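Local coordinates for protein prolyl oligopeptidase (Novosphingobium capsulatum, PDB 1YR2) that probably cleaves oligopeptides after proline, and less readily after alanine, as a serine peptidase of the S9A family, at residues R101-I106 against K701-T706; G370-R375 against S410-R415; R375-Y380 against A440-T445; G399-P404 against A421-S426. One frame throughout, in Å; residues are numbered along the deposited sequence.

Contact 1: R101-I106 against K701-T706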
loop_
_atom_site.group_PDB
_atom_site.type_symbol
_atom_site.label_atom_id
_atom_site.label_comp_id
_atom_site.label_asym_id
_atom_site.label_seq_id
_atom_site.Cartn_x
_atom_site.Cartn_y
_atom_site.Cartn_z
ATOM N N ARG A 101 -9.764 21.924 0.883
ATOM C CA ARG A 101 -10.325 20.616 0.584
ATOM C C ARG A 101 -9.465 19.516 1.212
ATOM O O ARG A 101 -10.005 18.603 1.862
ATOM C CB ARG A 101 -10.463 20.374 -0.915
ATOM C CG ARG A 101 -11.294 19.146 -1.254
ATOM C CD ARG A 101 -12.745 19.353 -0.928
ATOM N NE ARG A 101 -13.506 18.127 -0.823
ATOM C CZ ARG A 101 -13.720 17.452 0.316
ATOM N NH1 ARG A 101 -13.093 17.763 1.465
ATOM N NH2 ARG A 101 -14.470 16.378 0.275
ATOM N N MET A 102 -8.149 19.588 1.028
ATOM C CA MET A 102 -7.269 18.526 1.491
ATOM C C MET A 102 -7.283 18.412 3.013
ATOM O O MET A 102 -7.406 17.320 3.523
ATOM C CB MET A 102 -5.840 18.682 1.045
ATOM C CG MET A 102 -5.034 17.432 1.420
ATOM S SD MET A 102 -3.596 17.326 0.516
ATOM C CE MET A 102 -2.841 15.704 1.281
ATOM N N LYS A 103 -7.195 19.538 3.709
ATOM C CA LYS A 103 -7.270 19.535 5.157
ATOM C C LYS A 103 -8.555 18.788 5.598
ATOM O O LYS A 103 -8.535 18.019 6.536
ATOM C CB LYS A 103 -7.289 20.969 5.695
ATOM C CG LYS A 103 -5.921 21.675 5.775
ATOM C CD LYS A 103 -6.009 23.019 6.586
ATOM C CE LYS A 103 -4.724 23.850 6.459
ATOM N NZ LYS A 103 -4.959 25.335 6.691
ATOM N N ALA A 104 -9.667 19.021 4.927
ATOM C CA ALA A 104 -10.936 18.473 5.376
ATOM C C ALA A 104 -11.035 16.946 5.123
ATOM O O ALA A 104 -11.833 16.284 5.780
ATOM C CB ALA A 104 -12.072 19.180 4.725
ATOM N N LEU A 105 -10.177 16.434 4.237
ATOM C CA LEU A 105 -10.155 15.009 3.832
ATOM C C LEU A 105 -9.284 14.096 4.701
ATOM O O LEU A 105 -9.403 12.858 4.596
ATOM C CB LEU A 105 -9.648 14.887 2.398
ATOM C CG LEU A 105 -10.566 15.368 1.283
ATOM C CD1 LEU A 105 -9.863 15.357 -0.036
ATOM C CD2 LEU A 105 -11.749 14.484 1.196
ATOM N N ILE A 106 -8.408 14.662 5.537
ATOM C CA ILE A 106 -7.384 13.856 6.283
ATOM C C ILE A 106 -7.877 12.991 7.442
ATOM O O ILE A 106 -7.476 11.841 7.573
ATOM C CB ILE A 106 -6.255 14.788 6.874
ATOM C CG1 ILE A 106 -5.522 15.524 5.772
ATOM C CG2 ILE A 106 -5.227 13.946 7.713
ATOM C CD1 ILE A 106 -5.104 14.594 4.627
ATOM N N LYS A 701 3.084 19.459 6.795
ATOM C CA LYS A 701 3.999 19.716 5.684
ATOM C C LYS A 701 3.460 19.092 4.395
ATOM O O LYS A 701 3.488 19.733 3.329
ATOM C CB LYS A 701 5.419 19.218 6.017
ATOM C CG LYS A 701 6.069 19.959 7.208
ATOM C CD LYS A 701 6.546 21.378 6.852
ATOM C CE LYS A 701 6.969 22.197 8.086
ATOM N NZ LYS A 701 7.462 23.600 7.703
ATOM N N GLN A 702 2.931 17.868 4.478
ATOM C CA GLN A 702 2.455 17.176 3.267
ATOM C C GLN A 702 1.248 17.920 2.660
ATOM O O GLN A 702 1.167 18.057 1.465
ATOM C CB GLN A 702 2.143 15.688 3.546
ATOM C CG GLN A 702 1.707 14.843 2.323
ATOM C CD GLN A 702 0.970 13.537 2.752
ATOM O OE1 GLN A 702 1.394 12.865 3.719
ATOM N NE2 GLN A 702 -0.140 13.210 2.071
ATOM N N ILE A 703 0.334 18.417 3.491
ATOM C CA ILE A 703 -0.824 19.186 3.009
ATOM C C ILE A 703 -0.377 20.459 2.249
ATOM O O ILE A 703 -0.944 20.794 1.204
ATOM C CB ILE A 703 -1.732 19.603 4.177
ATOM C CG1 ILE A 703 -2.439 18.390 4.787
ATOM C CG2 ILE A 703 -2.784 20.562 3.703
ATOM C CD1 ILE A 703 -3.114 18.677 6.107
ATOM N N GLU A 704 0.604 21.165 2.804
ATOM C CA GLU A 704 1.098 22.395 2.197
ATOM C C GLU A 704 1.743 22.068 0.859
ATOM O O GLU A 704 1.547 22.796 -0.108
ATOM C CB GLU A 704 2.110 23.095 3.123
ATOM C CG GLU A 704 1.491 23.658 4.430
ATOM C CD GLU A 704 2.516 24.147 5.466
ATOM O OE1 GLU A 704 3.711 23.722 5.448
ATOM O OE2 GLU A 704 2.111 24.978 6.334
ATOM N N GLU A 705 2.531 20.990 0.805
ATOM C CA GLU A 705 3.217 20.609 -0.439
ATOM C C GLU A 705 2.195 20.242 -1.530
ATOM O O GLU A 705 2.289 20.702 -2.653
ATOM C CB GLU A 705 4.153 19.414 -0.241
ATOM C CG GLU A 705 4.956 19.108 -1.509
ATOM C CD GLU A 705 5.998 17.996 -1.319
ATOM O OE1 GLU A 705 6.681 17.966 -0.266
ATOM O OE2 GLU A 705 6.166 17.165 -2.231
ATOM N N THR A 706 1.205 19.443 -1.148
ATOM C CA THR A 706 0.170 18.990 -2.047
ATOM C C THR A 706 -0.628 20.188 -2.583
ATOM O O THR A 706 -0.915 20.275 -3.756
ATOM C CB THR A 706 -0.767 18.053 -1.316
ATOM O OG1 THR A 706 -0.052 16.858 -0.941
ATOM C CG2 THR A 706 -1.884 17.599 -2.272
#

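Contact 2: G370-R375 against S410-R415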
loop_
_atom_site.group_PDB
_atom_site.type_symbol
_atom_site.label_atom_id
_atom_site.label_comp_id
_atom_site.label_asym_id
_atom_site.label_seq_id
_atom_site.Cartn_x
_atom_site.Cartn_y
_atom_site.Cartn_z
ATOM N N GLY A 370 -9.643 -16.616 2.952
ATOM C CA GLY A 370 -10.277 -16.839 4.229
ATOM C C GLY A 370 -11.453 -17.763 4.062
ATOM O O GLY A 370 -11.988 -17.931 2.960
ATOM N N ILE A 371 -11.902 -18.362 5.161
ATOM C CA ILE A 371 -13.061 -19.196 5.137
ATOM C C ILE A 371 -14.185 -18.548 5.958
ATOM O O ILE A 371 -13.944 -18.065 7.069
ATOM C CB ILE A 371 -12.735 -20.604 5.639
ATOM C CG1 ILE A 371 -11.913 -21.349 4.580
ATOM C CG2 ILE A 371 -14.014 -21.393 5.838
ATOM C CD1 ILE A 371 -11.358 -22.761 5.006
ATOM N N ALA A 372 -15.385 -18.523 5.382
ATOM C CA ALA A 372 -16.570 -18.015 6.089
ATOM C C ALA A 372 -17.818 -18.698 5.581
ATOM O O ALA A 372 -17.948 -18.975 4.394
ATOM C CB ALA A 372 -16.677 -16.478 5.929
ATOM N N GLY A 373 -18.752 -18.984 6.492
ATOM C CA GLY A 373 -19.980 -19.643 6.108
ATOM C C GLY A 373 -19.547 -21.052 5.717
ATOM O O GLY A 373 -18.878 -21.725 6.512
ATOM N N ASN A 374 -19.816 -21.466 4.491
ATOM C CA ASN A 374 -19.363 -22.796 4.038
ATOM C C ASN A 374 -18.454 -22.682 2.838
ATOM O O ASN A 374 -18.365 -23.614 2.075
ATOM C CB ASN A 374 -20.536 -23.716 3.669
ATOM C CG ASN A 374 -21.400 -24.045 4.860
ATOM O OD1 ASN A 374 -20.885 -24.234 5.994
ATOM N ND2 ASN A 374 -22.712 -24.052 4.653
ATOM N N ARG A 375 -17.723 -21.569 2.740
ATOM C CA ARG A 375 -17.007 -21.220 1.530
ATOM C C ARG A 375 -15.612 -20.672 1.748
ATOM O O ARG A 375 -15.261 -20.080 2.809
ATOM C CB ARG A 375 -17.827 -20.202 0.759
ATOM C CG ARG A 375 -19.007 -20.773 0.053
ATOM C CD ARG A 375 -19.866 -19.718 -0.578
ATOM N NE ARG A 375 -20.828 -20.276 -1.526
ATOM C CZ ARG A 375 -21.625 -19.521 -2.292
ATOM N NH1 ARG A 375 -21.612 -18.182 -2.211
ATOM N NH2 ARG A 375 -22.404 -20.086 -3.175
ATOM N N SER A 410 -8.671 -6.064 1.140
ATOM C CA SER A 410 -7.699 -6.574 2.089
ATOM C C SER A 410 -8.329 -7.762 2.767
ATOM O O SER A 410 -8.656 -8.764 2.120
ATOM C CB SER A 410 -7.268 -5.477 3.025
ATOM O OG SER A 410 -6.820 -4.405 2.216
ATOM N N GLY A 411 -8.461 -7.711 4.045
ATOM C CA GLY A 411 -8.773 -8.903 4.766
ATOM C C GLY A 411 -10.243 -9.309 4.704
ATOM O O GLY A 411 -11.152 -8.561 4.235
ATOM N N LEU A 412 -10.447 -10.476 5.233
ATOM C CA LEU A 412 -11.753 -11.065 5.431
ATOM C C LEU A 412 -11.836 -11.452 6.904
ATOM O O LEU A 412 -10.830 -11.867 7.490
ATOM C CB LEU A 412 -11.868 -12.311 4.607
ATOM C CG LEU A 412 -13.243 -12.983 4.595
ATOM C CD1 LEU A 412 -13.998 -12.487 3.400
ATOM C CD2 LEU A 412 -13.137 -14.485 4.573
ATOM N N SER A 413 -13.001 -11.279 7.507
ATOM C CA SER A 413 -13.253 -11.838 8.808
ATOM C C SER A 413 -14.569 -12.600 8.734
ATOM O O SER A 413 -15.470 -12.305 7.919
ATOM C CB SER A 413 -13.229 -10.772 9.900
ATOM O OG SER A 413 -14.321 -9.855 9.866
ATOM N N GLY A 414 -14.621 -13.639 9.542
ATOM C CA GLY A 414 -15.761 -14.536 9.574
ATOM C C GLY A 414 -15.248 -15.902 9.995
ATOM O O GLY A 414 -14.056 -16.109 10.187
ATOM N N ARG A 415 -16.177 -16.797 10.215
ATOM C CA ARG A 415 -15.879 -18.119 10.736
ATOM C C ARG A 415 -16.711 -19.140 9.930
ATOM O O ARG A 415 -17.826 -18.842 9.474
ATOM C CB ARG A 415 -16.338 -18.183 12.197
ATOM C CG ARG A 415 -15.520 -17.409 13.180
ATOM C CD ARG A 415 -16.082 -17.516 14.601
ATOM N NE ARG A 415 -17.470 -17.019 14.695
ATOM C CZ ARG A 415 -18.306 -17.299 15.711
ATOM N NH1 ARG A 415 -17.899 -18.070 16.721
ATOM N NH2 ARG A 415 -19.548 -16.810 15.738
#

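Contact 3: R375-Y380 against A440-T445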
loop_
_atom_site.group_PDB
_atom_site.type_symbol
_atom_site.label_atom_id
_atom_site.label_comp_id
_atom_site.label_asym_id
_atom_site.label_seq_id
_atom_site.Cartn_x
_atom_site.Cartn_y
_atom_site.Cartn_z
ATOM N N ARG A 375 -17.723 -21.569 2.740
ATOM C CA ARG A 375 -17.007 -21.220 1.530
ATOM C C ARG A 375 -15.612 -20.672 1.748
ATOM O O ARG A 375 -15.261 -20.080 2.809
ATOM C CB ARG A 375 -17.827 -20.202 0.759
ATOM C CG ARG A 375 -19.007 -20.773 0.053
ATOM C CD ARG A 375 -19.866 -19.718 -0.578
ATOM N NE ARG A 375 -20.828 -20.276 -1.526
ATOM C CZ ARG A 375 -21.625 -19.521 -2.292
ATOM N NH1 ARG A 375 -21.612 -18.182 -2.211
ATOM N NH2 ARG A 375 -22.404 -20.086 -3.175
ATOM N N LEU A 376 -14.799 -20.853 0.716
ATOM C CA LEU A 376 -13.514 -20.191 0.589
ATOM C C LEU A 376 -13.698 -18.896 -0.164
ATOM O O LEU A 376 -14.404 -18.862 -1.154
ATOM C CB LEU A 376 -12.532 -21.039 -0.221
ATOM C CG LEU A 376 -12.022 -22.329 0.386
ATOM C CD1 LEU A 376 -11.577 -23.285 -0.705
ATOM C CD2 LEU A 376 -10.838 -21.980 1.334
ATOM N N PHE A 377 -13.065 -17.848 0.315
ATOM C CA PHE A 377 -13.020 -16.548 -0.385
ATOM C C PHE A 377 -11.565 -16.215 -0.701
ATOM O O PHE A 377 -10.740 -15.969 0.209
ATOM C CB PHE A 377 -13.713 -15.465 0.451
ATOM C CG PHE A 377 -15.171 -15.709 0.597
ATOM C CD1 PHE A 377 -16.057 -15.341 -0.425
ATOM C CD2 PHE A 377 -15.630 -16.472 1.650
ATOM C CE1 PHE A 377 -17.409 -15.625 -0.331
ATOM C CE2 PHE A 377 -16.951 -16.783 1.766
ATOM C CZ PHE A 377 -17.870 -16.372 0.767
ATOM N N ALA A 378 -11.262 -16.117 -1.984
ATOM C CA ALA A 378 -9.874 -16.034 -2.486
ATOM C C ALA A 378 -9.688 -14.676 -3.148
ATOM O O ALA A 378 -10.390 -14.376 -4.101
ATOM C CB ALA A 378 -9.615 -17.137 -3.486
ATOM N N SER A 379 -8.800 -13.841 -2.585
ATOM C CA SER A 379 -8.515 -12.532 -3.115
ATOM C C SER A 379 -7.333 -12.549 -4.100
ATOM O O SER A 379 -6.178 -12.781 -3.719
ATOM C CB SER A 379 -8.236 -11.553 -1.962
ATOM O OG SER A 379 -9.417 -11.411 -1.225
ATOM N N TYR A 380 -7.656 -12.290 -5.355
ATOM C CA TYR A 380 -6.732 -12.316 -6.434
ATOM C C TYR A 380 -6.429 -10.913 -6.912
ATOM O O TYR A 380 -7.265 -9.973 -6.762
ATOM C CB TYR A 380 -7.305 -13.105 -7.633
ATOM C CG TYR A 380 -7.355 -14.597 -7.451
ATOM C CD1 TYR A 380 -6.251 -15.391 -7.701
ATOM C CD2 TYR A 380 -8.535 -15.204 -7.043
ATOM C CE1 TYR A 380 -6.326 -16.780 -7.553
ATOM C CE2 TYR A 380 -8.612 -16.520 -6.862
ATOM C CZ TYR A 380 -7.532 -17.340 -7.153
ATOM O OH TYR A 380 -7.687 -18.721 -6.974
ATOM N N ALA A 440 -23.158 -16.893 1.764
ATOM C CA ALA A 440 -24.035 -17.789 0.984
ATOM C C ALA A 440 -24.384 -17.210 -0.374
ATOM O O ALA A 440 -24.660 -17.946 -1.292
ATOM C CB ALA A 440 -25.332 -18.072 1.770
ATOM N N THR A 441 -24.419 -15.882 -0.511
ATOM C CA THR A 441 -24.715 -15.263 -1.808
ATOM C C THR A 441 -23.506 -14.552 -2.451
ATOM O O THR A 441 -23.587 -14.122 -3.596
ATOM C CB THR A 441 -25.802 -14.245 -1.645
ATOM O OG1 THR A 441 -25.351 -13.231 -0.739
ATOM C CG2 THR A 441 -27.032 -14.846 -0.933
ATOM N N ALA A 442 -22.424 -14.386 -1.682
ATOM C CA ALA A 442 -21.203 -13.735 -2.128
ATOM C C ALA A 442 -21.498 -12.273 -2.491
ATOM O O ALA A 442 -20.953 -11.739 -3.442
ATOM C CB ALA A 442 -20.585 -14.516 -3.303
ATOM N N LYS A 443 -22.338 -11.626 -1.685
ATOM C CA LYS A 443 -22.689 -10.228 -1.887
ATOM C C LYS A 443 -22.264 -9.359 -0.709
ATOM O O LYS A 443 -22.439 -9.711 0.457
ATOM C CB LYS A 443 -24.193 -10.096 -2.063
ATOM C CG LYS A 443 -24.785 -10.668 -3.371
ATOM C CD LYS A 443 -26.311 -10.424 -3.393
ATOM C CE LYS A 443 -26.916 -10.458 -4.814
ATOM N NZ LYS A 443 -26.425 -11.653 -5.582
ATOM N N THR A 444 -21.696 -8.215 -1.031
ATOM C CA THR A 444 -21.336 -7.234 -0.035
ATOM C C THR A 444 -22.399 -6.172 0.043
ATOM O O THR A 444 -23.072 -5.866 -0.932
ATOM C CB THR A 444 -19.979 -6.613 -0.318
ATOM O OG1 THR A 444 -19.949 -6.001 -1.620
ATOM C CG2 THR A 444 -18.889 -7.697 -0.328
ATOM N N THR A 445 -22.515 -5.613 1.235
ATOM C CA THR A 445 -23.403 -4.518 1.552
ATOM C C THR A 445 -22.684 -3.668 2.575
ATOM O O THR A 445 -21.710 -4.104 3.204
ATOM C CB THR A 445 -24.739 -5.006 2.198
ATOM O OG1 THR A 445 -24.462 -5.933 3.244
ATOM C CG2 THR A 445 -25.565 -5.781 1.283
#

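Contact 4: G399-P404 against A421-S426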
loop_
_atom_site.group_PDB
_atom_site.type_symbol
_atom_site.label_atom_id
_atom_site.label_comp_id
_atom_site.label_asym_id
_atom_site.label_seq_id
_atom_site.Cartn_x
_atom_site.Cartn_y
_atom_site.Cartn_z
ATOM N N GLY A 399 -18.639 -18.439 -8.060
ATOM C CA GLY A 399 -18.720 -17.107 -8.622
ATOM C C GLY A 399 -17.819 -16.074 -7.936
ATOM O O GLY A 399 -17.023 -16.400 -7.049
ATOM N N ALA A 400 -17.943 -14.823 -8.353
ATOM C CA ALA A 400 -17.161 -13.724 -7.778
ATOM C C ALA A 400 -18.003 -12.989 -6.740
ATOM O O ALA A 400 -19.242 -12.892 -6.870
ATOM C CB ALA A 400 -16.744 -12.751 -8.867
ATOM N N VAL A 401 -17.327 -12.441 -5.728
ATOM C CA VAL A 401 -17.959 -11.539 -4.784
ATOM C C VAL A 401 -18.260 -10.215 -5.482
ATOM O O VAL A 401 -17.390 -9.640 -6.118
ATOM C CB VAL A 401 -17.054 -11.259 -3.540
ATOM C CG1 VAL A 401 -17.680 -10.197 -2.633
ATOM C CG2 VAL A 401 -16.834 -12.521 -2.728
ATOM N N SER A 402 -19.497 -9.732 -5.351
ATOM C CA SER A 402 -19.879 -8.407 -5.817
ATOM C C SER A 402 -19.237 -7.340 -4.904
ATOM O O SER A 402 -19.412 -7.389 -3.698
ATOM C CB SER A 402 -21.422 -8.274 -5.841
ATOM O OG SER A 402 -21.936 -8.391 -4.486
ATOM N N LEU A 403 -18.470 -6.417 -5.478
ATOM C CA LEU A 403 -17.853 -5.308 -4.762
ATOM C C LEU A 403 -18.496 -3.978 -5.190
ATOM O O LEU A 403 -19.081 -3.933 -6.273
ATOM C CB LEU A 403 -16.351 -5.292 -5.085
ATOM C CG LEU A 403 -15.493 -6.498 -4.694
ATOM C CD1 LEU A 403 -14.100 -6.307 -5.220
ATOM C CD2 LEU A 403 -15.502 -6.675 -3.214
ATOM N N PRO A 404 -18.389 -2.907 -4.399
ATOM C CA PRO A 404 -19.041 -1.630 -4.730
ATOM C C PRO A 404 -18.543 -1.015 -6.043
ATOM O O PRO A 404 -19.291 -0.281 -6.683
ATOM C CB PRO A 404 -18.672 -0.700 -3.547
ATOM C CG PRO A 404 -18.149 -1.495 -2.522
ATOM C CD PRO A 404 -17.691 -2.806 -3.115
ATOM N N ALA A 421 -20.127 -12.417 7.591
ATOM C CA ALA A 421 -18.722 -12.200 7.260
ATOM C C ALA A 421 -18.478 -10.736 6.881
ATOM O O ALA A 421 -19.416 -9.961 6.742
ATOM C CB ALA A 421 -18.304 -13.133 6.135
ATOM N N TYR A 422 -17.220 -10.360 6.748
ATOM C CA TYR A 422 -16.808 -8.958 6.541
ATOM C C TYR A 422 -15.593 -8.950 5.627
ATOM O O TYR A 422 -14.771 -9.864 5.685
ATOM C CB TYR A 422 -16.457 -8.297 7.874
ATOM C CG TYR A 422 -17.617 -8.402 8.826
ATOM C CD1 TYR A 422 -18.641 -7.461 8.806
ATOM C CD2 TYR A 422 -17.778 -9.539 9.625
ATOM C CE1 TYR A 422 -19.783 -7.596 9.638
ATOM C CE2 TYR A 422 -18.890 -9.706 10.432
ATOM C CZ TYR A 422 -19.897 -8.740 10.424
ATOM O OH TYR A 422 -20.993 -8.926 11.220
ATOM N N LEU A 423 -15.487 -7.919 4.801
ATOM C CA LEU A 423 -14.408 -7.753 3.828
ATOM C C LEU A 423 -13.957 -6.298 3.879
ATOM O O LEU A 423 -14.795 -5.392 3.861
ATOM C CB LEU A 423 -14.957 -8.108 2.427
ATOM C CG LEU A 423 -14.104 -8.079 1.184
ATOM C CD1 LEU A 423 -12.950 -9.022 1.369
ATOM C CD2 LEU A 423 -14.894 -8.650 0.020
ATOM N N SER A 424 -12.652 -6.058 3.917
ATOM C CA SER A 424 -12.104 -4.720 3.892
ATOM C C SER A 424 -11.858 -4.283 2.429
ATOM O O SER A 424 -11.248 -5.011 1.657
ATOM C CB SER A 424 -10.821 -4.675 4.728
ATOM O OG SER A 424 -10.291 -3.362 4.685
ATOM N N PHE A 425 -12.342 -3.104 2.061
ATOM C CA PHE A 425 -12.314 -2.627 0.666
ATOM C C PHE A 425 -11.816 -1.183 0.646
ATOM O O PHE A 425 -12.259 -0.316 1.461
ATOM C CB PHE A 425 -13.692 -2.719 0.068
ATOM C CG PHE A 425 -13.795 -2.184 -1.318
ATOM C CD1 PHE A 425 -13.393 -2.939 -2.381
ATOM C CD2 PHE A 425 -14.282 -0.917 -1.547
ATOM C CE1 PHE A 425 -13.517 -2.459 -3.674
ATOM C CE2 PHE A 425 -14.370 -0.398 -2.855
ATOM C CZ PHE A 425 -14.007 -1.170 -3.908
ATOM N N SER A 426 -10.978 -0.854 -0.335
ATOM C CA SER A 426 -10.579 0.536 -0.525
ATOM C C SER A 426 -10.395 0.835 -2.007
ATOM O O SER A 426 -10.263 -0.094 -2.847
ATOM C CB SER A 426 -9.320 0.828 0.263
ATOM O OG SER A 426 -8.198 0.367 -0.466
#

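Contact 1: R101-I106 against K701-T706
Gln702 has CG anti to its backbone N (chi1 -177°), and its extended chain brings the amide NE2 to 3.8 Å from Met102 CE, crossing the thioether at about a right angle. The next residue, Ile703, points toward the other helix. Met102 has CG anti to the backbone N (chi1 -173°) and an extended chain beyond, which puts its SD 4.2 Å from Ile703 CA. Ile703 CD1 meets Ile106 CG1 tip to tip at 4.0 Å, while Ile703 CG2 lies 3.9 Å from Lys103 CG, so the lysine lends its aliphatic stem to the apolar seam. The two helical segments run roughly antiparallel, at 146°. Helix 699-717 belongs to the alpha/beta-hydrolase part of the protein, and helix 95-105, just ahead of the first propeller strand, lies against it and against helix 508-514. Thr706 CG2 packs tightly on Met102 SD, at 3.3 Å. Thr706 OG1 is hydrogen-bonded to Gln702 O (3.0 Å) from above the carbonyl plane; that oxygen also accepts from Thr706 N. With OG1 turned back to its own helix, CG2 is set toward the sulphur. A serine here would keep a hydroxyl but lose CG2, and would probably loosen the packing on Met102.

Contact 2: G370-R375 against S410-R415
Apolar packing is led by Leu412, whose CG stands anti to its backbone N (chi1 -174°) so that the branch reaches across to the other strand. Its CD2 settles on the backbone of Gly370, 3.7 Å from Gly370 CA, and lies 4.3 Å from Ala372 CB. Glycine suits position 370 because a CB there would point at Leu412 and sit only 2.6 Å from its CD2. Gly414 is a second such place: its CA lies 4.2 Å from Ala372 CB, a CB on it would collide with that methyl, and its backbone angles would drive a side chain into the preceding carbonyl. The small methyl of Ala372 thus touches both a leucine tip and bare backbone.

The strands brought together, 365-372 and 408-413, are the first strands of the last two four-stranded blades of the seven-bladed beta-propeller, and they run in roughly the same direction, 32° apart.

Polar contact comes from the backbone. Gly373 N donates to Arg415 O at 3.1 Å, a fairly straight bond (159°) that arrives well above the plane of the carbonyl. The donor belongs to a type II' turn from Ala372 to Arg375, where paired bonds between Ala372 and Arg375 close a tight two-residue hairpin; glycine at 373 accepts the positive phi that this turn demands.

The side chain of Arg415 starts away from the first strand, and its NH2 makes a salt bridge with Asp418.

Contact 3: R375-Y380 against A440-T445
At the meeting of the last two propeller blades, strand 375-382 of one blade faces the turn between strands 433-438 and 443-446 of the other, a turn that ends in a G1 beta bulge where Ala442 and Lys443 both face Asp438. Ala442 takes the left-handed conformation (phi 63°, psi 40°) usual at the first bulge position, often a glycine; its small methyl fits against the neighbouring blade. The chain of Arg375, extended from CG to NE, lays its guanidinium against this turn. Ala440 O stands over one face, 3.2 Å from Arg375 NH1, while Ala442 N lies near the plane at the edge, 3.9 Å from the same NH1. Ala442 CB is 4.0 Å from Arg375 NH1. The same Ala442 CB loosely touches Phe377 CE1, 4.5 Å away at the edge of the ring. Arginine and phenylalanine, two residues apart on one strand, thus reach the same methyl. Despite its closeness, Ala440 O is badly placed for a hydrogen bond, since N-H groups point along the guanidinium plane; NH1 has a weak hydrogen bond to Pro439 O instead. The attraction here is therefore probably mostly electrostatic, a positive charge resting on the carbonyl oxygens of a turn.

Contact 4: G399-P404 against A421-S426
Pro404 lies over a face of the Phe425 ring, almost exactly above its centre. Its CD is 4.0 Å from the ring centroid and only 6° off the normal, a well-centred CH-pi contact, and the neighbouring Pro404 CG is 3.9 Å from Phe425 CE2. Proline suits the spot because CD, bonded to the amide nitrogen, carries somewhat polarised C-H bonds, and because its closed ring offers a rigid, compact tip. Phe425 is set for this by its first torsion, CG anti to the backbone N (chi1 177°), which throws the ring out toward segment 399-404.

Leu403 approaches the same ring obliquely, with CD1 4.2 Å from Phe425 CE1, and turns its other branch to the next residue along the strand face. There Leu403 CD2 meets Leu423 CD2 at 3.8 Å, the two side chains crossing at about a right angle. Leu423 CD2 is shared, for Val401 CG1 comes at it tip to tip, 4.1 Å away. Alternation in the strand puts Leu423 and Phe425 on one side, while alternate residues Val401 and Leu403 answer from the other segment. An alanine in place of Phe425 would remove the ring that Pro404 and Leu403 both touch, and would probably leave this packing much weaker. Leu435 of the next strand touches both Phe425 and Pro404, extending the apolar layer.

Within this contact no hydrogen bond crosses, and the chain leaving strand 397-400 of one blade packs on strand 421-427 of the next; such largely apolar packing between neighbouring blades is characteristic of beta-propellers.

Overall arrangement
Contacts 2, 3 and 4 all join the blade that begins with strand 365-372 to the blade that begins with strand 408-413, with centres 6 to 11 Å apart. Contacts 2 and 3 share Arg375 and the hairpin of strands 365-372 and 375-382, while Ser402 N and O are hydrogen-bonded to Ala442 O and Thr444 OG1, tying contact 4 to contact 3. Along the chain, contact 2 crosses both others and contact 4 is nested within contact 3, so the interface is knitted from interleaved segments. Contact 1 stands apart, its centre 30 to 36 Å from theirs, and its two helices enclose the whole propeller in sequence: the chain starts beside the hydrolase domain, builds the propeller and returns.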